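Local coordinates for protein cyanophycinase-like exopeptidase (PDB 6NQC) that is probably a serine peptidase of family S51, related to cyanophycinase and likely to act as an exopeptidase on peptide substrates, at residues A157-T162 with E176-I181. Sequence-based numbering, arbitrary orientation. Where two conformers were deposited one is given.
Sequences AMVLST and EGFGII
Where the chain leaves helix 155-158, which starts within the probable nucleophile elbow of this S51 peptidase, the carbonyls of Val159 to Thr162 accept hydrogen bonds from the amides of 177-181. Phe178 N bonds to Val159 O at 2.8 Å, nearly straight at the hydrogen (173°) and almost in line with the carbonyl. Gly177 N and Gly179 N stand above the carbonyl planes of their acceptors: Gly177 N lies 2.8 Å from Thr162 O, and Gly179 N reaches Ser161 O in a more bent bond. Leu160 O takes two consecutive amides, Ile181 N at 3.2 Å and, weakly, Ile180 N. A CB on Gly177 would come too close to the oxygens of Val159 and Ser161, so a side chain would hardly fit on this backbone; Gly179 has a positive phi (72°). The bonds carry the pairing of strands 163-164 and 175-176 on into the loop, back to the end of helix 155-158. Beside this backbone seam, CG2 of Val159 packs against Phe178 CE2 (3.5 Å), with Val159 CB over one ring face, while Leu160 CD2 comes to the ring edge. With CG opposite its own carbonyl carbon (chi1 -55°), Phe178 lies alongside Val159 and also stacks on Trp137. An alanine in place of Phe178 could still donate its N-H to Val159 O, but would probably leave Val159 CG2 and the Trp137 ring without their aromatic partner. Farther along, Leu160 CD2 meets Ile180 CD1 at 4.0 Å, and Ile181 lays CG1 against Leu160 O (3.4 Å); Leu28 and Leu26 of strand 26-29 pack against these aliphatic side chains.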
loop_
_atom_site.group_PDB
_atom_site.type_symbol
_atom_site.label_atom_id
_atom_site.label_comp_id
_atom_site.label_asym_id
_atom_site.label_seq_id
_atom_site.Cartn_x
_atom_site.Cartn_y
_atom_site.Cartn_z
ATOM N N ALA A 157 0.061 3.087 1.610
ATOM C CA ALA A 157 -1.042 3.463 0.751
ATOM C C ALA A 157 -0.874 4.882 0.204
ATOM O O ALA A 157 -1.217 5.157 -0.953
ATOM C CB ALA A 157 -2.348 3.327 1.520
ATOM N N MET A 158 -0.337 5.805 1.009
ATOM C CA MET A 158 -0.211 7.202 0.561
ATOM C C MET A 158 0.720 7.323 -0.637
ATOM O O MET A 158 0.502 8.155 -1.537
ATOM C CB MET A 158 0.285 8.081 1.717
ATOM C CG MET A 158 -0.707 8.142 2.890
ATOM S SD MET A 158 -0.086 9.001 4.348
ATOM C CE MET A 158 0.122 10.672 3.674
ATOM N N VAL A 159 1.767 6.496 -0.684
ATOM C CA VAL A 159 2.765 6.715 -1.728
ATOM C C VAL A 159 2.337 6.142 -3.074
ATOM O O VAL A 159 3.033 6.340 -4.071
ATOM C CB VAL A 159 4.132 6.107 -1.377
ATOM C CG1 VAL A 159 4.712 6.731 -0.105
ATOM C CG2 VAL A 159 3.993 4.599 -1.193
ATOM N N LEU A 160 1.197 5.463 -3.145
ATOM C CA LEU A 160 0.730 4.907 -4.413
ATOM C C LEU A 160 0.090 5.968 -5.326
ATOM O O LEU A 160 -0.022 5.727 -6.534
ATOM C CB LEU A 160 -0.263 3.759 -4.138
ATOM C CG LEU A 160 0.293 2.639 -3.252
ATOM C CD1 LEU A 160 -0.698 1.540 -3.009
ATOM C CD2 LEU A 160 1.599 2.117 -3.851
ATOM N N SER A 161 -0.302 7.119 -4.772
ATOM C CA SER A 161 -0.823 8.238 -5.544
ATOM C C SER A 161 0.315 8.963 -6.268
ATOM O O SER A 161 1.500 8.624 -6.137
ATOM C CB SER A 161 -1.534 9.235 -4.627
ATOM O OG SER A 161 -2.714 8.689 -4.086
ATOM N N THR A 162 -0.061 10.005 -7.016
ATOM C CA THR A 162 0.945 10.792 -7.726
ATOM C C THR A 162 1.715 11.693 -6.764
ATOM O O THR A 162 2.886 11.986 -7.005
ATOM C CB THR A 162 0.310 11.685 -8.825
ATOM O OG1 THR A 162 -0.653 12.582 -8.227
ATOM C CG2 THR A 162 -0.328 10.847 -9.907
ATOM N N GLU A 176 6.562 13.673 -4.652
ATOM C CA GLU A 176 6.123 12.795 -5.724
ATOM C C GLU A 176 6.055 11.345 -5.242
ATOM O O GLU A 176 7.007 10.813 -4.675
ATOM C CB GLU A 176 7.083 12.933 -6.905
ATOM C CG GLU A 176 6.744 12.098 -8.118
ATOM C CD GLU A 176 7.621 12.447 -9.339
ATOM O OE1 GLU A 176 8.271 13.521 -9.323
ATOM O OE2 GLU A 176 7.656 11.643 -10.306
ATOM N N GLY A 177 4.903 10.715 -5.444
ATOM C CA GLY A 177 4.726 9.309 -5.187
ATOM C C GLY A 177 4.901 8.474 -6.440
ATOM O O GLY A 177 5.369 8.938 -7.479
ATOM N N PHE A 178 4.510 7.212 -6.322
ATOM C CA PHE A 178 4.737 6.249 -7.397
ATOM C C PHE A 178 3.707 6.389 -8.503
ATOM O O PHE A 178 3.981 6.005 -9.634
ATOM C CB PHE A 178 4.708 4.832 -6.831
ATOM C CG PHE A 178 5.669 4.595 -5.693
ATOM C CD1 PHE A 178 6.888 5.256 -5.634
ATOM C CD2 PHE A 178 5.346 3.718 -4.680
ATOM C CE1 PHE A 178 7.757 5.013 -4.593
ATOM C CE2 PHE A 178 6.203 3.488 -3.623
ATOM C CZ PHE A 178 7.402 4.082 -3.583
ATOM N N GLY A 179 2.512 6.917 -8.195
ATOM C CA GLY A 179 1.537 7.281 -9.200
ATOM C C GLY A 179 0.840 6.130 -9.904
ATOM O O GLY A 179 0.467 6.269 -11.055
ATOM N N ILE A 180 0.617 5.019 -9.232
ATOM C CA ILE A 180 -0.089 3.923 -9.873
ATOM C C ILE A 180 -1.596 3.918 -9.665
ATOM O O ILE A 180 -2.302 3.205 -10.390
ATOM C CB ILE A 180 0.496 2.574 -9.401
ATOM C CG1 ILE A 180 0.365 2.442 -7.905
ATOM C CG2 ILE A 180 1.928 2.464 -9.914
ATOM C CD1 ILE A 180 0.441 1.020 -7.470
ATOM N N ILE A 181 -2.113 4.612 -8.659
ATOM C CA ILE A 181 -3.510 5.015 -8.680
ATOM C C ILE A 181 -3.492 6.465 -9.159
ATOM O O ILE A 181 -3.066 7.385 -8.443
ATOM C CB ILE A 181 -4.195 4.820 -7.340
ATOM C CG1 ILE A 181 -3.414 5.424 -6.177
ATOM C CG2 ILE A 181 -4.330 3.330 -7.038
ATOM C CD1 ILE A 181 -4.087 5.245 -4.865
#